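Local coordinates for migration inhibitory factor (Trichinella spiralis, PDB 1HFO), which belongs to the macrophage migration inhibitory factor family, small alpha/beta proteins that assemble as trimers with beta sheets continued from one subunit to the next, at residues T4-I9 with A56-L61; I9-V14 with N42-L47; D17-T22 with V37-N42; K78-L83 with N92-H97. All coordinates share one frame; numbering follows the deposited sequence.

Interaction 1: T4-I9 with A56-L61; sequences TLNTNI and AAFGTL
Strands 4-7 and 57-61 run antiparallel in the central sheet, their axes 4.7 Å apart. Thr4 with Thr60 and Asn6 with Phe58 form the hydrogen-bonded pairs, and the Thr4 N to Thr60 O bond (3.0 Å) is nearly straight at 169°. Leu5 and Thr7 occupy the non-hydrogen-bonded positions opposite Gly59 and Ala57. The Leu5 side chain leaves the backbone with CG anti to N (chi1 -171°), which tips it from CB toward strand 57-61. CG then lies 3.8 Å from Ala57 CB, CD1 goes on to 3.5 Å from Phe58 O and also passes close to Gly59 N, and CD2 stays at the Ala57 methyl. On the opposite face Asn6 CB sits over the Phe58 ring, 4.1 Å from its centroid, in a CH-pi contact. At the end of the ladder, Thr7 OG1 donates to Ala56 O (2.9 Å) from above the carbonyl plane while accepting from Ile9 N in an ST turn, and Ala56 N meets an in-plane lone pair of Asn8 OD1 at 2.9 Å. Leu5 packs under Leu83 and Leu87 of helix 69-87 and beside Ile96 of strand 94-100, whereas the Phe58 ring meets that of His40 of the second subunit.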
loop_
_atom_site.group_PDB
_atom_site.type_symbol
_atom_site.label_atom_id
_atom_site.label_comp_id
_atom_site.label_asym_id
_atom_site.label_seq_id
_atom_site.Cartn_x
_atom_site.Cartn_y
_atom_site.Cartn_z
ATOM N N THR A 4 -0.071 -8.619 -0.995
ATOM C CA THR A 4 -1.240 -7.780 -0.840
ATOM C C THR A 4 -1.721 -7.358 -2.232
ATOM O O THR A 4 -0.914 -6.982 -3.086
ATOM C CB THR A 4 -0.888 -6.558 0.062
ATOM O OG1 THR A 4 -1.969 -5.625 0.079
ATOM C CG2 THR A 4 0.377 -5.894 -0.408
ATOM N N LEU A 5 -3.030 -7.445 -2.441
ATOM C CA LEU A 5 -3.645 -7.135 -3.732
ATOM C C LEU A 5 -4.878 -6.260 -3.609
ATOM O O LEU A 5 -5.698 -6.417 -2.696
ATOM C CB LEU A 5 -4.029 -8.440 -4.428
ATOM C CG LEU A 5 -4.498 -8.398 -5.883
ATOM C CD1 LEU A 5 -3.300 -8.100 -6.760
ATOM C CD2 LEU A 5 -5.110 -9.764 -6.277
ATOM N N ASN A 6 -5.005 -5.331 -4.549
ATOM C CA ASN A 6 -6.154 -4.452 -4.605
ATOM C C ASN A 6 -6.852 -4.773 -5.925
ATOM O O ASN A 6 -6.208 -4.879 -6.972
ATOM C CB ASN A 6 -5.709 -2.992 -4.574
ATOM C CG ASN A 6 -4.900 -2.677 -3.340
ATOM O OD1 ASN A 6 -3.663 -2.697 -3.366
ATOM N ND2 ASN A 6 -5.590 -2.418 -2.238
ATOM N N THR A 7 -8.164 -4.930 -5.864
ATOM C CA THR A 7 -8.911 -5.298 -7.062
ATOM C C THR A 7 -10.308 -4.699 -7.095
ATOM O O THR A 7 -10.879 -4.353 -6.058
ATOM C CB THR A 7 -9.014 -6.843 -7.149
ATOM O OG1 THR A 7 -9.725 -7.218 -8.337
ATOM C CG2 THR A 7 -9.750 -7.394 -5.937
ATOM N N ASN A 8 -10.865 -4.592 -8.302
ATOM C CA ASN A 8 -12.207 -4.058 -8.460
ATOM C C ASN A 8 -13.282 -5.140 -8.470
ATOM O O ASN A 8 -14.473 -4.831 -8.454
ATOM C CB ASN A 8 -12.320 -3.216 -9.745
ATOM C CG ASN A 8 -11.634 -3.857 -10.943
ATOM O OD1 ASN A 8 -11.441 -5.072 -10.998
ATOM N ND2 ASN A 8 -11.280 -3.024 -11.934
ATOM N N ILE A 9 -12.877 -6.408 -8.478
ATOM C CA ILE A 9 -13.870 -7.476 -8.477
ATOM C C ILE A 9 -14.618 -7.516 -7.154
ATOM O O ILE A 9 -14.251 -6.841 -6.193
ATOM C CB ILE A 9 -13.248 -8.865 -8.741
ATOM C CG1 ILE A 9 -12.320 -9.258 -7.596
ATOM C CG2 ILE A 9 -12.530 -8.880 -10.067
ATOM C CD1 ILE A 9 -11.670 -10.584 -7.816
ATOM N N ALA A 56 -9.479 -6.026 -12.859
ATOM C CA ALA A 56 -8.056 -5.732 -12.841
ATOM C C ALA A 56 -7.606 -5.741 -11.388
ATOM O O ALA A 56 -8.438 -5.774 -10.485
ATOM C CB ALA A 56 -7.802 -4.346 -13.431
ATOM N N ALA A 57 -6.292 -5.667 -11.188
ATOM C CA ALA A 57 -5.703 -5.627 -9.850
ATOM C C ALA A 57 -4.235 -5.225 -9.905
ATOM O O ALA A 57 -3.592 -5.313 -10.941
ATOM C CB ALA A 57 -5.836 -7.004 -9.170
ATOM N N PHE A 58 -3.705 -4.763 -8.776
ATOM C CA PHE A 58 -2.293 -4.436 -8.706
ATOM C C PHE A 58 -1.971 -4.768 -7.262
ATOM O O PHE A 58 -2.836 -4.640 -6.381
ATOM C CB PHE A 58 -2.034 -2.950 -9.014
ATOM C CG PHE A 58 -2.492 -2.008 -7.937
ATOM C CD1 PHE A 58 -1.626 -1.636 -6.913
ATOM C CD2 PHE A 58 -3.766 -1.459 -7.964
ATOM C CE1 PHE A 58 -2.026 -0.723 -5.933
ATOM C CE2 PHE A 58 -4.178 -0.541 -6.983
ATOM C CZ PHE A 58 -3.305 -0.176 -5.970
ATOM N N GLY A 59 -0.752 -5.227 -7.038
ATOM C CA GLY A 59 -0.380 -5.581 -5.682
ATOM C C GLY A 59 1.108 -5.628 -5.503
ATOM O O GLY A 59 1.876 -5.279 -6.396
ATOM N N THR A 60 1.525 -6.111 -4.344
ATOM C CA THR A 60 2.934 -6.174 -4.027
ATOM C C THR A 60 3.248 -7.489 -3.357
ATOM O O THR A 60 2.423 -7.993 -2.621
ATOM C CB THR A 60 3.281 -5.033 -3.031
ATOM O OG1 THR A 60 2.956 -3.767 -3.623
ATOM C CG2 THR A 60 4.759 -5.048 -2.652
ATOM N N LEU A 61 4.411 -8.050 -3.645
ATOM C CA LEU A 61 4.873 -9.250 -2.961
ATOM C C LEU A 61 6.197 -8.836 -2.330
ATOM O O LEU A 61 7.164 -8.560 -3.040
ATOM C CB LEU A 61 5.111 -10.415 -3.932
ATOM C CG LEU A 61 5.762 -11.606 -3.222
ATOM C CD1 LEU A 61 4.714 -12.197 -2.298
ATOM C CD2 LEU A 61 6.276 -12.650 -4.196
#

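Interaction 2: I9-V14 with N42-L47; sequences IKATDV and NTDQQL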
loop_
_atom_site.group_PDB
_atom_site.type_symbol
_atom_site.label_atom_id
_atom_site.label_comp_id
_atom_site.label_asym_id
_atom_site.label_seq_id
_atom_site.Cartn_x
_atom_site.Cartn_y
_atom_site.Cartn_z
ATOM N N ILE A 9 -12.877 -6.408 -8.478
ATOM C CA ILE A 9 -13.870 -7.476 -8.477
ATOM C C ILE A 9 -14.618 -7.516 -7.154
ATOM O O ILE A 9 -14.251 -6.841 -6.193
ATOM C CB ILE A 9 -13.248 -8.865 -8.741
ATOM C CG1 ILE A 9 -12.320 -9.258 -7.596
ATOM C CG2 ILE A 9 -12.530 -8.880 -10.067
ATOM C CD1 ILE A 9 -11.670 -10.584 -7.816
ATOM N N LYS A 10 -15.670 -8.322 -7.104
ATOM C CA LYS A 10 -16.499 -8.435 -5.914
ATOM C C LYS A 10 -15.933 -9.425 -4.901
ATOM O O LYS A 10 -15.277 -10.392 -5.275
ATOM C CB LYS A 10 -17.915 -8.854 -6.321
ATOM C CG LYS A 10 -18.613 -7.863 -7.251
ATOM C CD LYS A 10 -19.892 -8.453 -7.843
ATOM C CE LYS A 10 -20.926 -8.756 -6.770
ATOM N NZ LYS A 10 -21.313 -7.523 -6.021
ATOM N N ALA A 11 -16.201 -9.179 -3.624
ATOM C CA ALA A 11 -15.713 -10.052 -2.556
ATOM C C ALA A 11 -16.313 -11.431 -2.710
ATOM O O ALA A 11 -15.659 -12.451 -2.461
ATOM C CB ALA A 11 -16.089 -9.486 -1.205
ATOM N N THR A 12 -17.569 -11.462 -3.127
ATOM C CA THR A 12 -18.240 -12.735 -3.285
ATOM C C THR A 12 -17.636 -13.528 -4.447
ATOM O O THR A 12 -17.972 -14.696 -4.658
ATOM C CB THR A 12 -19.751 -12.518 -3.474
ATOM O OG1 THR A 12 -20.436 -13.761 -3.300
ATOM C CG2 THR A 12 -20.035 -11.940 -4.847
ATOM N N ASP A 13 -16.723 -12.906 -5.187
ATOM C CA ASP A 13 -16.080 -13.593 -6.297
ATOM C C ASP A 13 -14.686 -14.102 -5.947
ATOM O O ASP A 13 -13.960 -14.620 -6.797
ATOM C CB ASP A 13 -16.062 -12.693 -7.530
ATOM C CG ASP A 13 -17.419 -12.658 -8.237
ATOM O OD1 ASP A 13 -18.319 -13.466 -7.884
ATOM O OD2 ASP A 13 -17.592 -11.839 -9.152
ATOM N N VAL A 14 -14.311 -13.936 -4.685
ATOM C CA VAL A 14 -13.032 -14.446 -4.186
ATOM C C VAL A 14 -13.421 -15.804 -3.585
ATOM O O VAL A 14 -14.222 -15.877 -2.648
ATOM C CB VAL A 14 -12.437 -13.550 -3.068
ATOM C CG1 VAL A 14 -11.137 -14.167 -2.549
ATOM C CG2 VAL A 14 -12.155 -12.157 -3.604
ATOM N N ASN A 42 -7.923 -6.815 -1.051
ATOM C CA ASN A 42 -8.849 -5.714 -0.842
ATOM C C ASN A 42 -9.693 -5.667 -2.115
ATOM O O ASN A 42 -9.194 -5.323 -3.185
ATOM C CB ASN A 42 -8.048 -4.426 -0.675
ATOM C CG ASN A 42 -8.916 -3.234 -0.373
ATOM O OD1 ASN A 42 -10.069 -3.376 0.013
ATOM N ND2 ASN A 42 -8.351 -2.038 -0.533
ATOM N N THR A 43 -10.962 -6.037 -1.986
ATOM C CA THR A 43 -11.868 -6.106 -3.138
ATOM C C THR A 43 -12.848 -4.954 -3.223
ATOM O O THR A 43 -12.908 -4.097 -2.338
ATOM C CB THR A 43 -12.701 -7.405 -3.090
ATOM O OG1 THR A 43 -13.383 -7.477 -1.831
ATOM C CG2 THR A 43 -11.810 -8.640 -3.260
ATOM N N ASP A 44 -13.643 -4.963 -4.293
ATOM C CA ASP A 44 -14.663 -3.944 -4.518
ATOM C C ASP A 44 -14.083 -2.537 -4.517
ATOM O O ASP A 44 -14.695 -1.593 -4.018
ATOM C CB ASP A 44 -15.744 -4.059 -3.453
ATOM C CG ASP A 44 -16.601 -5.296 -3.633
ATOM O OD1 ASP A 44 -17.315 -5.371 -4.660
ATOM O OD2 ASP A 44 -16.560 -6.187 -2.759
ATOM N N GLN A 45 -12.900 -2.410 -5.091
ATOM C CA GLN A 45 -12.233 -1.125 -5.136
ATOM C C GLN A 45 -12.510 -0.410 -6.455
ATOM O O GLN A 45 -12.827 -1.032 -7.474
ATOM C CB GLN A 45 -10.726 -1.300 -4.979
ATOM C CG GLN A 45 -10.284 -1.828 -3.627
ATOM C CD GLN A 45 -10.634 -0.908 -2.487
ATOM O OE1 GLN A 45 -10.060 0.172 -2.336
ATOM N NE2 GLN A 45 -11.579 -1.331 -1.674
ATOM N N GLN A 46 -12.403 0.909 -6.409
ATOM C CA GLN A 46 -12.584 1.723 -7.592
ATOM C C GLN A 46 -11.213 1.653 -8.208
ATOM O O GLN A 46 -10.252 2.235 -7.695
ATOM C CB GLN A 46 -12.931 3.149 -7.194
ATOM C CG GLN A 46 -14.320 3.274 -6.605
ATOM C CD GLN A 46 -15.390 3.200 -7.683
ATOM O OE1 GLN A 46 -15.338 3.948 -8.663
ATOM N NE2 GLN A 46 -16.363 2.311 -7.507
ATOM N N LEU A 47 -11.116 0.924 -9.304
ATOM C CA LEU A 47 -9.844 0.741 -9.974
ATOM C C LEU A 47 -10.000 0.704 -11.482
ATOM O O LEU A 47 -10.839 -0.026 -12.005
ATOM C CB LEU A 47 -9.200 -0.572 -9.504
ATOM C CG LEU A 47 -7.904 -0.963 -10.215
ATOM C CD1 LEU A 47 -6.791 -0.043 -9.738
ATOM C CD2 LEU A 47 -7.549 -2.407 -9.928
HETATM O O HOH W 1 -19.669 -6.524 -4.471
#
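Two hydrogen bonds clamp Asp44, in the turn between strands 38-42 and 46-49, to the start of the connection that leads from strand 2-7 to helix 18-30 in the first beta-alpha-beta unit of the MIF fold. Asp44 N donates to Ile9 O at 2.7 Å, nearly along the C=O axis. The same residue's carboxylate reaches back: with CG anti to the carbonyl carbon (chi1 -71°), OD2 accepts from Ala11 N at 3.1 Å, the N-H coming from 40° above the carboxylate plane. The other oxygen, OD1, accepts a hydrogen bond from a water 2.6 Å away, and that water in turn accepts from Lys10 NZ. Lys10 bends at chi3 and chi4 to bring its ammonium there, so the opposite charges face each other through the water, without direct contact. Asp44 has positive phi and psi, which turn the chain at this point, and Gln45 NE2 folds back to Thr43 O. From Ala11 the chain goes on into a 3-10 turn, 11-13. Thr43 points into this curve; its OG1 lies against Ala11 CB and also has a weak hydrogen bond to Gln46 NE2 of the third subunit. Farther from the polar bonds, the packing is methyl on methyl: Thr43 CG2 meets Val14 CG2 at 3.6 Å.

Interaction 3: D17-T22 with V37-N42; sequences DFLSST and VAVHIN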
loop_
_atom_site.group_PDB
_atom_site.type_symbol
_atom_site.label_atom_id
_atom_site.label_comp_id
_atom_site.label_asym_id
_atom_site.label_seq_id
_atom_site.Cartn_x
_atom_site.Cartn_y
_atom_site.Cartn_z
ATOM N N ASP A 17 -11.114 -20.755 -0.910
ATOM C CA ASP A 17 -9.736 -21.240 -0.802
ATOM C C ASP A 17 -8.710 -20.283 -1.393
ATOM O O ASP A 17 -7.606 -20.691 -1.752
ATOM C CB ASP A 17 -9.560 -22.596 -1.480
ATOM C CG ASP A 17 -10.009 -22.599 -2.929
ATOM O OD1 ASP A 17 -10.330 -21.525 -3.480
ATOM O OD2 ASP A 17 -10.029 -23.689 -3.529
ATOM N N PHE A 18 -9.061 -19.011 -1.499
ATOM C CA PHE A 18 -8.094 -18.070 -2.054
ATOM C C PHE A 18 -6.910 -17.823 -1.103
ATOM O O PHE A 18 -5.757 -17.882 -1.520
ATOM C CB PHE A 18 -8.764 -16.732 -2.361
ATOM C CG PHE A 18 -7.813 -15.711 -2.900
ATOM C CD1 PHE A 18 -7.323 -15.826 -4.196
ATOM C CD2 PHE A 18 -7.336 -14.692 -2.089
ATOM C CE1 PHE A 18 -6.364 -14.951 -4.689
ATOM C CE2 PHE A 18 -6.355 -13.791 -2.573
ATOM C CZ PHE A 18 -5.871 -13.927 -3.873
ATOM N N LEU A 19 -7.206 -17.548 0.161
ATOM C CA LEU A 19 -6.155 -17.262 1.134
ATOM C C LEU A 19 -5.271 -18.478 1.342
ATOM O O LEU A 19 -4.050 -18.366 1.383
ATOM C CB LEU A 19 -6.767 -16.798 2.456
ATOM C CG LEU A 19 -7.542 -15.480 2.340
ATOM C CD1 LEU A 19 -8.252 -15.169 3.633
ATOM C CD2 LEU A 19 -6.574 -14.362 1.950
ATOM N N SER A 20 -5.869 -19.662 1.451
ATOM C CA SER A 20 -5.038 -20.836 1.632
ATOM C C SER A 20 -4.148 -21.122 0.415
ATOM O O SER A 20 -2.949 -21.338 0.558
ATOM C CB SER A 20 -5.907 -22.069 1.944
ATOM O OG SER A 20 -6.758 -22.391 0.858
ATOM N N SER A 21 -4.729 -21.124 -0.783
ATOM C CA SER A 21 -3.951 -21.432 -1.977
ATOM C C SER A 21 -2.866 -20.403 -2.241
ATOM O O SER A 21 -1.795 -20.756 -2.718
ATOM C CB SER A 21 -4.845 -21.549 -3.217
ATOM O OG SER A 21 -5.576 -20.369 -3.491
ATOM N N THR A 22 -3.163 -19.147 -1.936
ATOM C CA THR A 22 -2.202 -18.075 -2.150
ATOM C C THR A 22 -1.104 -18.178 -1.082
ATOM O O THR A 22 0.081 -18.040 -1.385
ATOM C CB THR A 22 -2.920 -16.711 -2.102
ATOM O OG1 THR A 22 -4.035 -16.716 -3.018
ATOM C CG2 THR A 22 -1.964 -15.600 -2.485
ATOM N N VAL A 37 3.862 -16.304 6.360
ATOM C CA VAL A 37 3.219 -15.769 5.156
ATOM C C VAL A 37 1.899 -15.061 5.431
ATOM O O VAL A 37 0.978 -15.640 6.038
ATOM C CB VAL A 37 2.954 -16.882 4.129
ATOM C CG1 VAL A 37 2.227 -16.295 2.898
ATOM C CG2 VAL A 37 4.249 -17.518 3.725
ATOM N N ALA A 38 1.803 -13.804 4.994
ATOM C CA ALA A 38 0.573 -13.050 5.167
ATOM C C ALA A 38 0.024 -12.746 3.786
ATOM O O ALA A 38 0.770 -12.369 2.876
ATOM C CB ALA A 38 0.824 -11.743 5.937
ATOM N N VAL A 39 -1.278 -12.943 3.646
ATOM C CA VAL A 39 -1.969 -12.689 2.385
ATOM C C VAL A 39 -3.144 -11.778 2.643
ATOM O O VAL A 39 -3.935 -11.996 3.558
ATOM C CB VAL A 39 -2.482 -13.990 1.761
ATOM C CG1 VAL A 39 -3.249 -13.658 0.439
ATOM C CG2 VAL A 39 -1.320 -14.914 1.467
ATOM N N HIS A 40 -3.294 -10.771 1.781
ATOM C CA HIS A 40 -4.355 -9.793 1.926
ATOM C C HIS A 40 -4.938 -9.467 0.558
ATOM O O HIS A 40 -4.181 -9.317 -0.399
ATOM C CB HIS A 40 -3.764 -8.508 2.495
ATOM C CG HIS A 40 -4.661 -7.315 2.376
ATOM N ND1 HIS A 40 -4.255 -6.142 1.776
ATOM C CD2 HIS A 40 -5.920 -7.095 2.820
ATOM C CE1 HIS A 40 -5.226 -5.250 1.860
ATOM N NE2 HIS A 40 -6.246 -5.804 2.490
ATOM N N ILE A 41 -6.263 -9.381 0.486
ATOM C CA ILE A 41 -6.918 -8.977 -0.757
ATOM C C ILE A 41 -7.986 -7.966 -0.390
ATOM O O ILE A 41 -8.818 -8.198 0.488
ATOM C CB ILE A 41 -7.548 -10.155 -1.536
ATOM C CG1 ILE A 41 -8.067 -9.638 -2.884
ATOM C CG2 ILE A 41 -8.674 -10.784 -0.720
ATOM C CD1 ILE A 41 -8.398 -10.751 -3.887
ATOM N N ASN A 42 -7.923 -6.815 -1.051
ATOM C CA ASN A 42 -8.849 -5.714 -0.842
ATOM C C ASN A 42 -9.693 -5.667 -2.115
ATOM O O ASN A 42 -9.194 -5.323 -3.185
ATOM C CB ASN A 42 -8.048 -4.426 -0.675
ATOM C CG ASN A 42 -8.916 -3.234 -0.373
ATOM O OD1 ASN A 42 -10.069 -3.376 0.013
ATOM N ND2 ASN A 42 -8.351 -2.038 -0.533
#
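Val39 is the bump on strand 38-42 that fills a hollow in the first turn of helix 18-30. The hollow is lined by Phe18, Leu19 and Thr22, three side chains that share one side of the helix, and the CG1 branch of Val39, set anti to its backbone N (chi1 178°), goes furthest into it. There it is pinched between two methyls: Leu19 CD2 approaches at 3.7 Å while sliding past Val39 in the opposite direction, and Thr22 CG2 crosses obliquely, also 3.7 Å from Val39 CG1. Phe18 CE2 closes the hollow more loosely. One step along the same face of the strand, Ile41 extends with CG1 anti to N, so that its CD1 rests obliquely against Phe18, 3.9 Å from CE2. The closest approaches are all carbon to carbon, and no hydrogen bond joins the two segments. The helix supplies its own polar order. Thr22 OG1 donates to Phe18 O at 2.6 Å, and the same placement, with OG1 anti to the carbonyl carbon, puts the hydroxyl oxygen over the centre of the Phe18 ring, 3.3 Å above its plane; Phe18 O thus accepts from both the amide and the hydroxyl of Thr22. Ser21 OG repeats the pattern lower in the turn, donating to Asp17 O. The N-to-C directions of helix segment 18-22 and strand 38-42 make an angle of 136°. To the flank lies helix 69-87, whose His82 NE2 hydrogen-bonds to Thr22 OG1 and whose Leu87 touches both Phe18 and Ile41; strand 38-42 pairs with strand 2-7 and with a strand of the third subunit.

Interaction 4: K78-L83 with N92-H97; sequences KLFDHL and NRMYIH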
loop_
_atom_site.group_PDB
_atom_site.type_symbol
_atom_site.label_atom_id
_atom_site.label_comp_id
_atom_site.label_asym_id
_atom_site.label_seq_id
_atom_site.Cartn_x
_atom_site.Cartn_y
_atom_site.Cartn_z
ATOM N N LYS A 78 4.093 -17.712 -12.210
ATOM C CA LYS A 78 3.306 -18.490 -11.252
ATOM C C LYS A 78 2.194 -17.703 -10.558
ATOM O O LYS A 78 1.056 -18.181 -10.434
ATOM C CB LYS A 78 4.243 -19.092 -10.209
ATOM C CG LYS A 78 5.253 -20.073 -10.781
ATOM C CD LYS A 78 5.983 -20.792 -9.671
ATOM C CE LYS A 78 7.395 -21.178 -10.083
ATOM N NZ LYS A 78 7.416 -21.976 -11.336
ATOM N N LEU A 79 2.528 -16.503 -10.080
ATOM C CA LEU A 79 1.548 -15.676 -9.400
ATOM C C LEU A 79 0.425 -15.236 -10.331
ATOM O O LEU A 79 -0.737 -15.211 -9.939
ATOM C CB LEU A 79 2.225 -14.436 -8.781
ATOM C CG LEU A 79 2.890 -14.590 -7.409
ATOM C CD1 LEU A 79 3.852 -15.754 -7.431
ATOM C CD2 LEU A 79 3.613 -13.294 -7.028
ATOM N N PHE A 80 0.761 -14.863 -11.560
ATOM C CA PHE A 80 -0.270 -14.432 -12.487
ATOM C C PHE A 80 -1.192 -15.571 -12.895
ATOM O O PHE A 80 -2.401 -15.380 -13.015
ATOM C CB PHE A 80 0.347 -13.791 -13.717
ATOM C CG PHE A 80 0.629 -12.331 -13.543
ATOM C CD1 PHE A 80 1.710 -11.901 -12.783
ATOM C CD2 PHE A 80 -0.206 -11.385 -14.118
ATOM C CE1 PHE A 80 1.956 -10.522 -12.596
ATOM C CE2 PHE A 80 0.024 -10.018 -13.942
ATOM C CZ PHE A 80 1.117 -9.592 -13.172
ATOM N N ASP A 81 -0.621 -16.749 -13.100
ATOM C CA ASP A 81 -1.429 -17.917 -13.444
ATOM C C ASP A 81 -2.398 -18.176 -12.288
ATOM O O ASP A 81 -3.600 -18.360 -12.485
ATOM C CB ASP A 81 -0.530 -19.136 -13.674
ATOM C CG ASP A 81 -1.302 -20.447 -13.643
ATOM O OD1 ASP A 81 -2.275 -20.588 -14.416
ATOM O OD2 ASP A 81 -0.933 -21.336 -12.841
ATOM N N HIS A 82 -1.873 -18.139 -11.070
ATOM C CA HIS A 82 -2.686 -18.365 -9.888
ATOM C C HIS A 82 -3.829 -17.354 -9.755
ATOM O O HIS A 82 -4.982 -17.724 -9.558
ATOM C CB HIS A 82 -1.784 -18.326 -8.641
ATOM C CG HIS A 82 -2.534 -18.468 -7.359
ATOM N ND1 HIS A 82 -3.129 -19.650 -6.975
ATOM C CD2 HIS A 82 -2.846 -17.561 -6.406
ATOM C CE1 HIS A 82 -3.780 -19.461 -5.842
ATOM N NE2 HIS A 82 -3.625 -18.202 -5.477
ATOM N N LEU A 83 -3.519 -16.062 -9.865
ATOM C CA LEU A 83 -4.548 -15.046 -9.741
ATOM C C LEU A 83 -5.606 -15.106 -10.870
ATOM O O LEU A 83 -6.798 -14.917 -10.626
ATOM C CB LEU A 83 -3.879 -13.664 -9.683
ATOM C CG LEU A 83 -2.965 -13.501 -8.453
ATOM C CD1 LEU A 83 -2.144 -12.217 -8.584
ATOM C CD2 LEU A 83 -3.805 -13.455 -7.182
ATOM N N ASN A 92 -3.049 -9.395 -18.420
ATOM C CA ASN A 92 -2.570 -8.091 -18.869
ATOM C C ASN A 92 -3.267 -6.947 -18.148
ATOM O O ASN A 92 -3.096 -5.785 -18.523
ATOM C CB ASN A 92 -2.726 -7.911 -20.392
ATOM C CG ASN A 92 -4.154 -8.119 -20.890
ATOM O OD1 ASN A 92 -5.126 -8.074 -20.134
ATOM N ND2 ASN A 92 -4.279 -8.331 -22.198
ATOM N N ARG A 93 -4.048 -7.274 -17.115
ATOM C CA ARG A 93 -4.744 -6.268 -16.330
ATOM C C ARG A 93 -4.355 -6.369 -14.862
ATOM O O ARG A 93 -5.148 -6.067 -13.987
ATOM C CB ARG A 93 -6.254 -6.393 -16.474
ATOM C CG ARG A 93 -6.738 -6.016 -17.878
ATOM C CD ARG A 93 -8.242 -6.085 -17.978
ATOM N NE ARG A 93 -8.919 -5.028 -17.241
ATOM C CZ ARG A 93 -8.852 -3.735 -17.546
ATOM N NH1 ARG A 93 -8.126 -3.331 -18.589
ATOM N NH2 ARG A 93 -9.516 -2.848 -16.812
ATOM N N MET A 94 -3.122 -6.800 -14.629
ATOM C CA MET A 94 -2.593 -6.918 -13.267
ATOM C C MET A 94 -1.118 -6.552 -13.190
ATOM O O MET A 94 -0.325 -6.888 -14.069
ATOM C CB MET A 94 -2.758 -8.345 -12.737
ATOM C CG MET A 94 -4.181 -8.757 -12.487
ATOM S SD MET A 94 -4.223 -10.361 -11.657
ATOM C CE MET A 94 -3.720 -11.433 -12.958
ATOM N N TYR A 95 -0.752 -5.848 -12.119
ATOM C CA TYR A 95 0.636 -5.494 -11.895
ATOM C C TYR A 95 1.013 -6.028 -10.525
ATOM O O TYR A 95 0.205 -5.971 -9.603
ATOM C CB TYR A 95 0.836 -3.983 -11.828
ATOM C CG TYR A 95 0.930 -3.277 -13.148
ATOM C CD1 TYR A 95 1.842 -3.686 -14.119
ATOM C CD2 TYR A 95 0.151 -2.155 -13.399
ATOM C CE1 TYR A 95 1.971 -2.974 -15.323
ATOM C CE2 TYR A 95 0.273 -1.439 -14.591
ATOM C CZ TYR A 95 1.180 -1.854 -15.543
ATOM O OH TYR A 95 1.290 -1.139 -16.722
ATOM N N ILE A 96 2.235 -6.519 -10.407
ATOM C CA ILE A 96 2.738 -6.972 -9.119
ATOM C C ILE A 96 4.126 -6.367 -8.904
ATOM O O ILE A 96 5.026 -6.544 -9.724
ATOM C CB ILE A 96 2.851 -8.513 -9.023
ATOM C CG1 ILE A 96 1.463 -9.147 -9.141
ATOM C CG2 ILE A 96 3.531 -8.893 -7.680
ATOM C CD1 ILE A 96 0.412 -8.583 -8.194
ATOM N N HIS A 97 4.293 -5.648 -7.797
ATOM C CA HIS A 97 5.577 -5.062 -7.486
ATOM C C HIS A 97 6.313 -6.004 -6.549
ATOM O O HIS A 97 5.813 -6.315 -5.460
ATOM C CB HIS A 97 5.427 -3.713 -6.782
ATOM C CG HIS A 97 6.735 -3.006 -6.584
ATOM N ND1 HIS A 97 6.922 -2.029 -5.630
ATOM C CD2 HIS A 97 7.930 -3.158 -7.202
ATOM C CE1 HIS A 97 8.174 -1.610 -5.670
ATOM N NE2 HIS A 97 8.809 -2.280 -6.614
#
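A backbone carbonyl meets the rim of an aromatic ring at the centre of this contact: Met94 O lies in the plane of the Phe80 ring, 3.2 Å from Phe80 CE2 and equally close to CZ. This oxygen is buried and has no hydrogen-bond partner in the model, so the slightly positive ring hydrogens may offer it partial compensation. Phe80, with chi1 at -86°, reaches out from helix 69-87 across the gap to the strand, its far edge wedged between Met94 and Ile96. On one side CE2 touches Met94 CB at 3.5 Å; on the other CE1 rests on Ile96 CG1 at 3.8 Å. Met94 then bends at chi3 (-71°), which turns its methyl CE back to Phe80 CD2, 3.7 Å away. Its sulfur lies obliquely off the ring, 5.4 Å from the centroid and 37° from the normal, a Met-aromatic contact, and also presses on Leu83 CB at 3.9 Å. Leu79 adds a looser touch to Ile96. Tyr95, pointing away from the helix, is hydrogen-bonded through OH to Tyr36 O of the second subunit. Helix 69-87 thus covers one face of strand 94-100, as expected in the beta-alpha-beta crossover formed with strand 57-63, the second such unit of the MIF fold.

Interactions 1, 3 and 4 share one four-stranded sheet. Strand 2-7 of interaction 1 is tied to strand 38-42 of interaction 3 by a probable hydrogen bond from Asn42 N to Leu5 O (2.8 Å), and strand 57-63 to the strand of interaction 4 by one between Gly59 N and Tyr95 O (2.8 Å). Interaction 2, which shares Ile9 with interaction 1 and Asn42 with interaction 3, lies at one end of this sheet; its nearest atoms are about 6 Å from interaction 4. The helices of interactions 3 and 4 also pack together where Phe18 CE1 lies 3.9 Å from Leu83 CD2. All four contacts touch another subunit of the trimer.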